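Local coordinates for protein WlaRA, TDP-fucose-3,4-ketoisomerase (Campylobacter jejuni subsp. jejuni 81116, PDB 5TPV) that belongs to the WxcM-like family of the cupin clan and, as a dimer, holds thymidine-5'-diphosphate in a pocket completed by its second subunit, at residues 64-69 with 75-80; 95-100 with 104-109; 31-36 with 52-57. All coordinates share one frame; numbering follows the deposited sequence.

Contact 1 of 3, residues 64-69 with 75-80; sequences SCEILI and KQKIIL
A beta hairpin pairs Cys-65 to Ile-69 with Lys-75 to Leu-80 at one margin of the five-stranded sheet of this cupin-type fold. Their axes run antiparallel (164°), 4.6 Å apart at closest. Cys-65/Leu-80, Ile-67/Ile-78 and Ile-69/Gln-76 are hydrogen-bonded pairs, each closed by two N-H...O=C bonds; Ile-67 N to Ile-78 O (2.8 Å, 172°) is the straightest. Between them lie the non-hydrogen-bonded pairs Glu-66/Ile-79 and Leu-68/Lys-77. On the buried face, Ile-67 lies alongside Ile-78, its CG2 3.8 Å from Ile-78 CB. The Ile-69 CD1 methyl meets Ile-78 CD1 at 4.1 Å; with chi1 at 52°, Ile-69 CG1 sits beside Gln-76, 3.9 Å from Gln-76 CB. Leu-87 of strand 85-89 packs against Ile-67, Ile-78 and Leu-80. On the other face, Glu-66 slants across Lys-77 and sets OE1 3.5 Å from Lys-77 CD, yet 4.8 Å from NZ. Its carboxylate instead bonds Tyr-98 OH through OE1 and Asn-99 ND2 through OE2. Lys-77 thus contributes its aliphatic chain here, with its positive charge probably acting on the carboxylate only at longer range, while isoleucine and leucine side chains pack on the inner face.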
loop_
_atom_site.group_PDB
_atom_site.type_symbol
_atom_site.label_atom_id
_atom_site.label_comp_id
_atom_site.label_asym_id
_atom_site.label_seq_id
_atom_site.Cartn_x
_atom_site.Cartn_y
_atom_site.Cartn_z
ATOM N N SER B 64 5.440 -3.673 15.246
ATOM C CA SER B 64 5.538 -2.326 15.774
ATOM C C SER B 64 6.912 -1.753 15.480
ATOM O O SER B 64 7.891 -2.465 15.290
ATOM C CB SER B 64 5.313 -2.304 17.299
ATOM O OG SER B 64 6.257 -3.149 17.929
ATOM N N CYS B 65 6.963 -0.439 15.442
ATOM C CA CYS B 65 8.240 0.239 15.371
ATOM C C CYS B 65 8.011 1.633 15.985
ATOM O O CYS B 65 6.872 1.958 16.373
ATOM C CB CYS B 65 8.690 0.317 13.906
ATOM S SG CYS B 65 7.585 1.322 12.868
ATOM N N GLU B 66 9.094 2.416 16.079
ATOM C CA GLU B 66 9.087 3.752 16.657
ATOM C C GLU B 66 9.601 4.684 15.581
ATOM O O GLU B 66 10.536 4.387 14.842
ATOM C CB GLU B 66 10.014 3.818 17.883
ATOM C CG GLU B 66 9.665 4.899 18.879
ATOM C CD GLU B 66 10.545 4.874 20.127
ATOM O OE1 GLU B 66 11.063 5.955 20.505
ATOM O OE2 GLU B 66 10.747 3.780 20.690
ATOM N N ILE B 67 8.979 5.836 15.493
ATOM C CA ILE B 67 9.486 6.884 14.628
ATOM C C ILE B 67 9.790 8.186 15.360
ATOM O O ILE B 67 8.986 8.662 16.189
ATOM C CB ILE B 67 8.528 7.135 13.478
ATOM C CG1 ILE B 67 9.012 8.275 12.606
ATOM C CG2 ILE B 67 7.145 7.463 13.974
ATOM C CD1 ILE B 67 8.425 8.233 11.233
ATOM N N LEU B 68 10.918 8.802 15.020
ATOM C CA LEU B 68 11.238 10.153 15.524
ATOM C C LEU B 68 11.096 11.065 14.340
ATOM O O LEU B 68 11.606 10.734 13.264
ATOM C CB LEU B 68 12.629 10.224 16.134
ATOM C CG LEU B 68 13.345 11.559 16.353
ATOM C CD1 LEU B 68 14.680 11.255 17.045
ATOM C CD2 LEU B 68 13.660 12.253 15.019
ATOM N N ILE B 69 10.338 12.144 14.534
ATOM C CA ILE B 69 10.194 13.198 13.534
ATOM C C ILE B 69 10.705 14.537 14.121
ATOM O O ILE B 69 10.615 14.762 15.341
ATOM C CB ILE B 69 8.761 13.428 13.040
ATOM C CG1 ILE B 69 7.786 13.620 14.202
ATOM C CG2 ILE B 69 8.288 12.283 12.171
ATOM C CD1 ILE B 69 6.379 13.871 13.742
ATOM N N LYS B 75 11.508 17.846 18.222
ATOM C CA LYS B 75 11.372 16.494 17.795
ATOM C C LYS B 75 10.321 15.759 18.626
ATOM O O LYS B 75 9.990 16.146 19.749
ATOM C CB LYS B 75 12.742 15.818 17.887
ATOM C CG LYS B 75 13.208 15.567 19.305
ATOM C CD LYS B 75 14.625 14.988 19.315
ATOM C CE LYS B 75 14.898 14.208 20.604
ATOM N NZ LYS B 75 16.249 14.458 21.176
ATOM N N GLN B 76 9.835 14.668 18.063
ATOM C CA GLN B 76 8.701 13.962 18.617
ATOM C C GLN B 76 8.895 12.475 18.267
ATOM O O GLN B 76 9.275 12.169 17.139
ATOM C CB GLN B 76 7.416 14.582 18.008
ATOM C CG GLN B 76 6.112 13.925 18.452
ATOM C CD GLN B 76 5.917 13.973 19.961
ATOM O OE1 GLN B 76 6.465 13.164 20.666
ATOM N NE2 GLN B 76 5.163 14.929 20.450
ATOM N N LYS B 77 8.675 11.600 19.247
ATOM C CA LYS B 77 8.707 10.145 19.060
ATOM C C LYS B 77 7.301 9.539 19.173
ATOM O O LYS B 77 6.523 9.899 20.051
ATOM C CB LYS B 77 9.623 9.455 20.061
ATOM C CG LYS B 77 11.061 9.936 19.953
ATOM C CD LYS B 77 11.954 9.334 21.035
ATOM C CE LYS B 77 13.381 9.809 20.845
ATOM N NZ LYS B 77 14.292 9.257 21.884
ATOM N N ILE B 78 7.000 8.629 18.251
ATOM C CA ILE B 78 5.699 7.990 18.122
ATOM C C ILE B 78 5.893 6.495 17.896
ATOM O O ILE B 78 6.771 6.088 17.118
ATOM C CB ILE B 78 4.954 8.584 16.915
ATOM C CG1 ILE B 78 4.585 10.041 17.238
ATOM C CG2 ILE B 78 3.703 7.792 16.544
ATOM C CD1 ILE B 78 4.719 10.968 16.062
ATOM N N ILE B 79 5.054 5.707 18.571
ATOM C CA ILE B 79 5.029 4.283 18.325
ATOM C C ILE B 79 3.940 3.918 17.315
ATOM O O ILE B 79 2.830 4.373 17.433
ATOM C CB ILE B 79 5.020 3.472 19.639
ATOM C CG1 ILE B 79 6.411 3.593 20.284
ATOM C CG2 ILE B 79 4.736 1.995 19.376
ATOM C CD1 ILE B 79 6.488 3.165 21.735
ATOM N N LEU B 80 4.301 3.145 16.285
ATOM C CA LEU B 80 3.347 2.577 15.346
ATOM C C LEU B 80 3.237 1.095 15.665
ATOM O O LEU B 80 4.229 0.387 15.651
ATOM C CB LEU B 80 3.825 2.787 13.911
ATOM C CG LEU B 80 3.834 4.278 13.476
ATOM C CD1 LEU B 80 4.397 4.447 12.086
ATOM C CD2 LEU B 80 2.438 4.878 13.513
#

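Contact 2 of 3, residues 95-100 with 104-109; sequences KQMYNF and CILLVL
Met-97 and Leu-106 reach toward each other with their side chains crossing at about a right angle, Met-97 SD lying 3.8 Å from Leu-106 CD2. The methionine CG lies beside the backbone N (chi1 -55°) and the chain is extended at chi2 (169°), which carries SD out to the leucine methyl; the bend at chi3 turns only the terminal CE. That same CD2 lies near the plane of the Phe-100 ring, at its edge and 4.5 Å from CE2. Cys-104 also comes to the ring edge: SG is 3.9 Å from Phe-100 CD2 and 5.3 Å from the ring centroid, 87° off the ring normal, a sulfur-aromatic contact made in the plane and not over a face. The Phe-100 ring also stacks with Phe-40, and from strand 65-70 Cys-65 touches Phe-100 and Ile-67 touches Met-97. All four side chains are buried, and no hydrogen bond links the two segments. Met-97 and Leu-106 come from strands of the two sheets, Phe-100 and Cys-104 from the connection just beyond their ends, and together they fill part of the interior, as in the apolar core of a cupin beta-sandwich.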
loop_
_atom_site.group_PDB
_atom_site.type_symbol
_atom_site.label_atom_id
_atom_site.label_comp_id
_atom_site.label_asym_id
_atom_site.label_seq_id
_atom_site.Cartn_x
_atom_site.Cartn_y
_atom_site.Cartn_z
ATOM N N LYS B 95 12.925 12.515 9.500
ATOM C CA LYS B 95 12.471 11.331 10.218
ATOM C C LYS B 95 13.532 10.255 10.280
ATOM O O LYS B 95 14.365 10.136 9.390
ATOM C CB LYS B 95 11.161 10.810 9.594
ATOM C CG LYS B 95 11.268 9.760 8.507
ATOM C CD LYS B 95 11.755 10.270 7.189
ATOM C CE LYS B 95 10.883 11.358 6.610
ATOM N NZ LYS B 95 11.483 11.723 5.316
ATOM N N GLN B 96 13.465 9.502 11.352
ATOM C CA GLN B 96 14.215 8.297 11.550
ATOM C C GLN B 96 13.351 7.200 12.224
ATOM O O GLN B 96 12.570 7.464 13.129
ATOM C CB GLN B 96 15.452 8.671 12.378
ATOM C CG GLN B 96 16.382 7.512 12.661
ATOM C CD GLN B 96 17.452 7.882 13.686
ATOM O OE1 GLN B 96 17.138 8.251 14.817
ATOM N NE2 GLN B 96 18.725 7.769 13.294
ATOM N N MET B 97 13.472 5.959 11.763
ATOM C CA MET B 97 12.726 4.836 12.323
ATOM C C MET B 97 13.593 3.728 12.809
ATOM O O MET B 97 14.583 3.422 12.173
ATOM C CB MET B 97 11.833 4.262 11.276
ATOM C CG MET B 97 11.017 5.425 10.784
ATOM S SD MET B 97 10.104 5.018 9.330
ATOM C CE MET B 97 11.362 5.745 8.244
ATOM N N TYR B 98 13.193 3.154 13.934
ATOM C CA TYR B 98 14.051 2.261 14.655
ATOM C C TYR B 98 13.159 1.441 15.588
ATOM O O TYR B 98 11.928 1.581 15.599
ATOM C CB TYR B 98 15.095 3.086 15.408
ATOM C CG TYR B 98 14.480 4.135 16.262
ATOM C CD1 TYR B 98 14.204 3.900 17.596
ATOM C CD2 TYR B 98 14.149 5.360 15.734
ATOM C CE1 TYR B 98 13.597 4.867 18.395
ATOM C CE2 TYR B 98 13.556 6.341 16.521
ATOM C CZ TYR B 98 13.296 6.102 17.851
ATOM O OH TYR B 98 12.665 7.090 18.589
ATOM N N ASN B 99 13.805 0.533 16.309
ATOM C CA ASN B 99 13.163 -0.337 17.267
ATOM C C ASN B 99 12.120 -1.197 16.593
ATOM O O ASN B 99 10.994 -1.364 17.109
ATOM C CB ASN B 99 12.500 0.500 18.377
ATOM C CG ASN B 99 13.495 1.027 19.400
ATOM O OD1 ASN B 99 14.667 0.692 19.366
ATOM N ND2 ASN B 99 13.018 1.882 20.309
ATOM N N PHE B 100 12.448 -1.697 15.412
ATOM C CA PHE B 100 11.464 -2.521 14.698
ATOM C C PHE B 100 11.338 -3.901 15.319
ATOM O O PHE B 100 12.349 -4.536 15.498
ATOM C CB PHE B 100 11.953 -2.773 13.273
ATOM C CG PHE B 100 11.985 -1.541 12.413
ATOM C CD1 PHE B 100 13.162 -0.826 12.266
ATOM C CD2 PHE B 100 10.818 -1.083 11.787
ATOM C CE1 PHE B 100 13.207 0.316 11.464
ATOM C CE2 PHE B 100 10.853 0.056 10.997
ATOM C CZ PHE B 100 12.057 0.770 10.837
ATOM N N CYS B 104 7.810 -6.861 12.090
ATOM C CA CYS B 104 7.291 -5.581 11.644
ATOM C C CYS B 104 7.179 -5.575 10.112
ATOM O O CYS B 104 8.064 -5.990 9.406
ATOM C CB CYS B 104 8.141 -4.396 12.063
ATOM S SG CYS B 104 7.288 -2.834 11.644
ATOM N N ILE B 105 6.042 -5.138 9.614
ATOM C CA ILE B 105 5.915 -4.724 8.214
ATOM C C ILE B 105 5.452 -3.287 8.198
ATOM O O ILE B 105 4.386 -2.954 8.728
ATOM C CB ILE B 105 4.871 -5.553 7.438
ATOM C CG1 ILE B 105 5.301 -7.032 7.455
ATOM C CG2 ILE B 105 4.668 -5.048 6.000
ATOM C CD1 ILE B 105 4.119 -7.961 7.145
ATOM N N LEU B 106 6.250 -2.441 7.568
ATOM C CA LEU B 106 5.970 -1.008 7.559
ATOM C C LEU B 106 5.488 -0.662 6.186
ATOM O O LEU B 106 6.213 -0.896 5.238
ATOM C CB LEU B 106 7.232 -0.184 7.839
ATOM C CG LEU B 106 7.005 1.334 7.795
ATOM C CD1 LEU B 106 6.181 1.810 8.950
ATOM C CD2 LEU B 106 8.366 2.031 7.812
ATOM N N LEU B 107 4.272 -0.126 6.101
ATOM C CA LEU B 107 3.747 0.389 4.851
ATOM C C LEU B 107 3.730 1.928 4.871
ATOM O O LEU B 107 3.231 2.557 5.820
ATOM C CB LEU B 107 2.345 -0.131 4.666
ATOM C CG LEU B 107 1.504 0.336 3.483
ATOM C CD1 LEU B 107 2.081 -0.109 2.169
ATOM C CD2 LEU B 107 0.041 -0.096 3.587
ATOM N N VAL B 108 4.109 2.486 3.732
ATOM C CA VAL B 108 4.150 3.916 3.483
ATOM C C VAL B 108 3.412 4.316 2.223
ATOM O O VAL B 108 3.591 3.780 1.147
ATOM C CB VAL B 108 5.632 4.362 3.389
ATOM C CG1 VAL B 108 5.732 5.886 3.471
ATOM C CG2 VAL B 108 6.406 3.740 4.537
ATOM N N LEU B 109 2.560 5.322 2.367
ATOM C CA LEU B 109 1.883 5.945 1.238
ATOM C C LEU B 109 2.469 7.346 1.031
ATOM O O LEU B 109 2.760 8.066 2.009
ATOM C CB LEU B 109 0.405 6.103 1.576
ATOM C CG LEU B 109 -0.242 4.981 2.433
ATOM C CD1 LEU B 109 -1.650 5.301 2.814
ATOM C CD2 LEU B 109 -0.240 3.644 1.730
#

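Contact 3 of 3, residues 31-36 with 52-57; sequences IKRIFY and LNSEFI. With TYD (thymidine-5'-diphosphate), chain E.
Arg-33 and Phe-35 line the thymidine-5'-diphosphate pocket of the cupin fold, and Ser-54 and Phe-56 meet them from the protein side; strands 33-38 and 56-62 are separated by strand 105-110. The polar contacts lie in the plane of the Arg-33 guanidinium, at its edge. NH2 donates to O4 of the thymine (2.8 Å, 149°), a turn at chi3 (64°) having brought the planar group round to the base. NH1 is 3.9 Å from Ser-54 OG, too long for a bond. That hydroxyl is held instead by Thr-112 OG1 and Glu-118 OE2, and Thr-112 O accepts from Arg-33 NE, so one threonine steadies both serine and arginine. The ligand also bonds to His-49, Gly-47, Arg-46, Tyr-119 and Tyr-121, and to Lys-14 of the second subunit. In the backbone, Lys-32 and Arg-33 face Thr-110 as a classic beta bulge, and a strand of the second subunit pairs antiparallel with residues 33-36, so the sheet runs on across the interface. The apolar contacts belong to the two phenylalanines. Phe-56 CE1 comes to the edge of the Phe-35 ring, near its plane, 4.2 Å from Phe-35 CZ. One face of Phe-35 carries the thymine methyl over its centre, with C5M 4.0 Å from Phe-35 CZ.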
loop_
_atom_site.group_PDB
_atom_site.type_symbol
_atom_site.label_atom_id
_atom_site.label_comp_id
_atom_site.label_asym_id
_atom_site.label_seq_id
_atom_site.Cartn_x
_atom_site.Cartn_y
_atom_site.Cartn_z
ATOM N N ILE B 31 -2.540 9.593 -3.780
ATOM C CA ILE B 31 -1.532 8.534 -3.802
ATOM C C ILE B 31 -1.024 8.337 -5.215
ATOM O O ILE B 31 -1.770 8.388 -6.156
ATOM C CB ILE B 31 -2.052 7.195 -3.292
ATOM C CG1 ILE B 31 -2.533 7.429 -1.867
ATOM C CG2 ILE B 31 -0.981 6.106 -3.375
ATOM C CD1 ILE B 31 -3.383 6.321 -1.247
ATOM N N LYS B 32 0.293 8.216 -5.326
ATOM C CA LYS B 32 1.042 7.919 -6.552
ATOM C C LYS B 32 2.076 6.748 -6.392
ATOM O O LYS B 32 2.526 6.136 -7.372
ATOM C CB LYS B 32 1.854 9.182 -6.821
ATOM C CG LYS B 32 1.733 9.887 -8.156
ATOM C CD LYS B 32 0.862 11.135 -8.062
ATOM C CE LYS B 32 1.302 12.176 -9.085
ATOM N NZ LYS B 32 1.802 11.641 -10.393
ATOM N N ARG B 33 2.489 6.472 -5.168
ATOM C CA ARG B 33 3.456 5.446 -4.859
ATOM C C ARG B 33 3.249 4.910 -3.440
ATOM O O ARG B 33 2.895 5.657 -2.492
ATOM C CB ARG B 33 4.835 6.086 -5.030
ATOM C CG ARG B 33 5.970 5.405 -4.282
ATOM C CD ARG B 33 7.350 5.932 -4.681
ATOM N NE ARG B 33 7.425 7.327 -4.288
ATOM C CZ ARG B 33 8.399 7.897 -3.573
ATOM N NH1 ARG B 33 8.302 9.168 -3.285
ATOM N NH2 ARG B 33 9.452 7.240 -3.152
ATOM N N ILE B 34 3.556 3.622 -3.285
ATOM C CA ILE B 34 3.424 2.905 -2.014
ATOM C C ILE B 34 4.737 2.189 -1.877
ATOM O O ILE B 34 5.232 1.733 -2.867
ATOM C CB ILE B 34 2.257 1.853 -2.168
ATOM C CG1 ILE B 34 1.248 2.291 -1.200
ATOM C CG2 ILE B 34 2.545 0.331 -2.240
ATOM C CD1 ILE B 34 0.591 3.440 -1.878
ATOM N N PHE B 35 5.230 1.996 -0.670
ATOM C CA PHE B 35 6.288 1.033 -0.455
ATOM C C PHE B 35 6.171 0.419 0.918
ATOM O O PHE B 35 5.488 0.915 1.796
ATOM C CB PHE B 35 7.701 1.626 -0.711
ATOM C CG PHE B 35 7.963 2.915 -0.016
ATOM C CD1 PHE B 35 8.569 2.946 1.212
ATOM C CD2 PHE B 35 7.599 4.127 -0.598
ATOM C CE1 PHE B 35 8.815 4.158 1.852
ATOM C CE2 PHE B 35 7.870 5.338 0.030
ATOM C CZ PHE B 35 8.496 5.366 1.255
ATOM N N TYR B 36 6.805 -0.741 1.078
ATOM C CA TYR B 36 6.760 -1.446 2.352
ATOM C C TYR B 36 8.145 -2.023 2.610
ATOM O O TYR B 36 8.913 -2.359 1.682
ATOM C CB TYR B 36 5.592 -2.483 2.453
ATOM C CG TYR B 36 5.450 -3.348 1.244
ATOM C CD1 TYR B 36 6.070 -4.593 1.179
ATOM C CD2 TYR B 36 4.680 -2.949 0.153
ATOM C CE1 TYR B 36 5.987 -5.366 0.062
ATOM C CE2 TYR B 36 4.600 -3.738 -0.971
ATOM C CZ TYR B 36 5.266 -4.925 -1.012
ATOM O OH TYR B 36 5.179 -5.723 -2.129
ATOM N N LEU B 52 11.658 17.201 0.306
ATOM C CA LEU B 52 11.242 18.561 -0.091
ATOM C C LEU B 52 9.781 18.670 -0.542
ATOM O O LEU B 52 9.080 19.614 -0.176
ATOM C CB LEU B 52 12.140 19.074 -1.213
ATOM C CG LEU B 52 13.563 19.514 -0.849
ATOM C CD1 LEU B 52 14.388 19.586 -2.118
ATOM C CD2 LEU B 52 13.527 20.875 -0.141
ATOM N N ASN B 53 9.316 17.670 -1.278
ATOM C CA ASN B 53 7.935 17.646 -1.777
ATOM C C ASN B 53 6.945 16.658 -1.165
ATOM O O ASN B 53 5.748 16.932 -1.143
ATOM C CB ASN B 53 8.010 17.422 -3.287
ATOM C CG ASN B 53 9.012 18.364 -3.933
ATOM O OD1 ASN B 53 9.013 19.554 -3.600
ATOM N ND2 ASN B 53 9.841 17.861 -4.848
ATOM N N SER B 54 7.400 15.473 -0.777
ATOM C CA SER B 54 6.502 14.362 -0.498
ATOM C C SER B 54 5.936 14.536 0.900
ATOM O O SER B 54 6.633 14.889 1.863
ATOM C CB SER B 54 7.238 13.023 -0.554
ATOM O OG SER B 54 7.848 12.770 -1.812
ATOM N N GLU B 55 4.661 14.199 0.975
ATOM C CA GLU B 55 4.004 13.844 2.206
ATOM C C GLU B 55 3.879 12.301 2.317
ATOM O O GLU B 55 3.993 11.566 1.328
ATOM C CB GLU B 55 2.624 14.503 2.180
ATOM C CG GLU B 55 2.633 16.012 2.234
ATOM C CD GLU B 55 1.271 16.592 1.883
ATOM O OE1 GLU B 55 0.295 16.446 2.678
ATOM O OE2 GLU B 55 1.197 17.189 0.790
ATOM N N PHE B 56 3.643 11.838 3.531
ATOM C CA PHE B 56 3.733 10.420 3.884
ATOM C C PHE B 56 2.616 10.071 4.847
ATOM O O PHE B 56 2.250 10.905 5.663
ATOM C CB PHE B 56 5.049 10.054 4.545
ATOM C CG PHE B 56 6.200 10.219 3.632
ATOM C CD1 PHE B 56 6.437 9.294 2.643
ATOM C CD2 PHE B 56 7.043 11.324 3.739
ATOM C CE1 PHE B 56 7.452 9.453 1.714
ATOM C CE2 PHE B 56 8.088 11.491 2.823
ATOM C CZ PHE B 56 8.275 10.581 1.810
ATOM N N ILE B 57 2.065 8.862 4.703
ATOM C CA ILE B 57 1.490 8.134 5.854
ATOM C C ILE B 57 2.215 6.804 6.133
ATOM O O ILE B 57 2.421 6.005 5.246
ATOM C CB ILE B 57 0.015 7.849 5.569
ATOM C CG1 ILE B 57 -0.759 9.143 5.523
ATOM C CG2 ILE B 57 -0.656 7.048 6.681
ATOM C CD1 ILE B 57 -2.145 8.968 4.968
HETATM P PA TYD E . 15.697 5.861 1.390
HETATM O O1A TYD E . 16.956 6.622 1.052
HETATM O O2A TYD E . 14.379 6.591 1.487
HETATM O O3A TYD E . 15.941 5.073 2.773
HETATM P PB TYD E . 14.724 4.826 3.798
HETATM O O1B TYD E . 15.392 4.250 5.023
HETATM O O2B TYD E . 14.132 6.201 3.999
HETATM O O3B TYD E . 13.823 3.860 3.068
HETATM O "O5'" TYD E . 15.532 4.663 0.327
HETATM C "C5'" TYD E . 16.386 3.523 0.383
HETATM C "C4'" TYD E . 17.080 3.339 -0.961
HETATM O "O4'" TYD E . 16.183 2.719 -1.886
HETATM C "C3'" TYD E . 17.502 4.676 -1.550
HETATM O "O3'" TYD E . 18.920 4.704 -1.735
HETATM C "C2'" TYD E . 16.800 4.797 -2.890
HETATM C "C1'" TYD E . 15.980 3.525 -3.050
HETATM N N1 TYD E . 14.561 3.864 -3.175
HETATM C C2 TYD E . 13.940 3.807 -4.443
HETATM O O2 TYD E . 14.612 3.466 -5.440
HETATM N N3 TYD E . 12.644 4.110 -4.598
HETATM C C4 TYD E . 11.899 4.478 -3.551
HETATM O O4 TYD E . 10.691 4.760 -3.701
HETATM C C5 TYD E . 12.528 4.546 -2.210
HETATM C C5M TYD E . 11.722 4.957 -1.005
HETATM C C6 TYD E . 13.871 4.225 -2.087
#

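In the fold
From the N terminus the three contacts follow in series, none nested or crossing. Contact 3 comes first, closing a loop of 15 residues that includes strand 46-51; contact 1 closes the short hairpin turn after residue 69, and contact 2 the three-residue link after residue 100. Contact 1 lies within the five-stranded sheet and shares it with contact 2, since strands 65-70 and 94-98 are neighbours. Contact 2 then spans to the six-stranded sheet, where strand 105-110 runs between the two strands of contact 3, pairing with both. Centres of contacts 1 and 3 are about 17 Å apart, on opposite sides of the chain's centre, with contact 2 bridging the sheets.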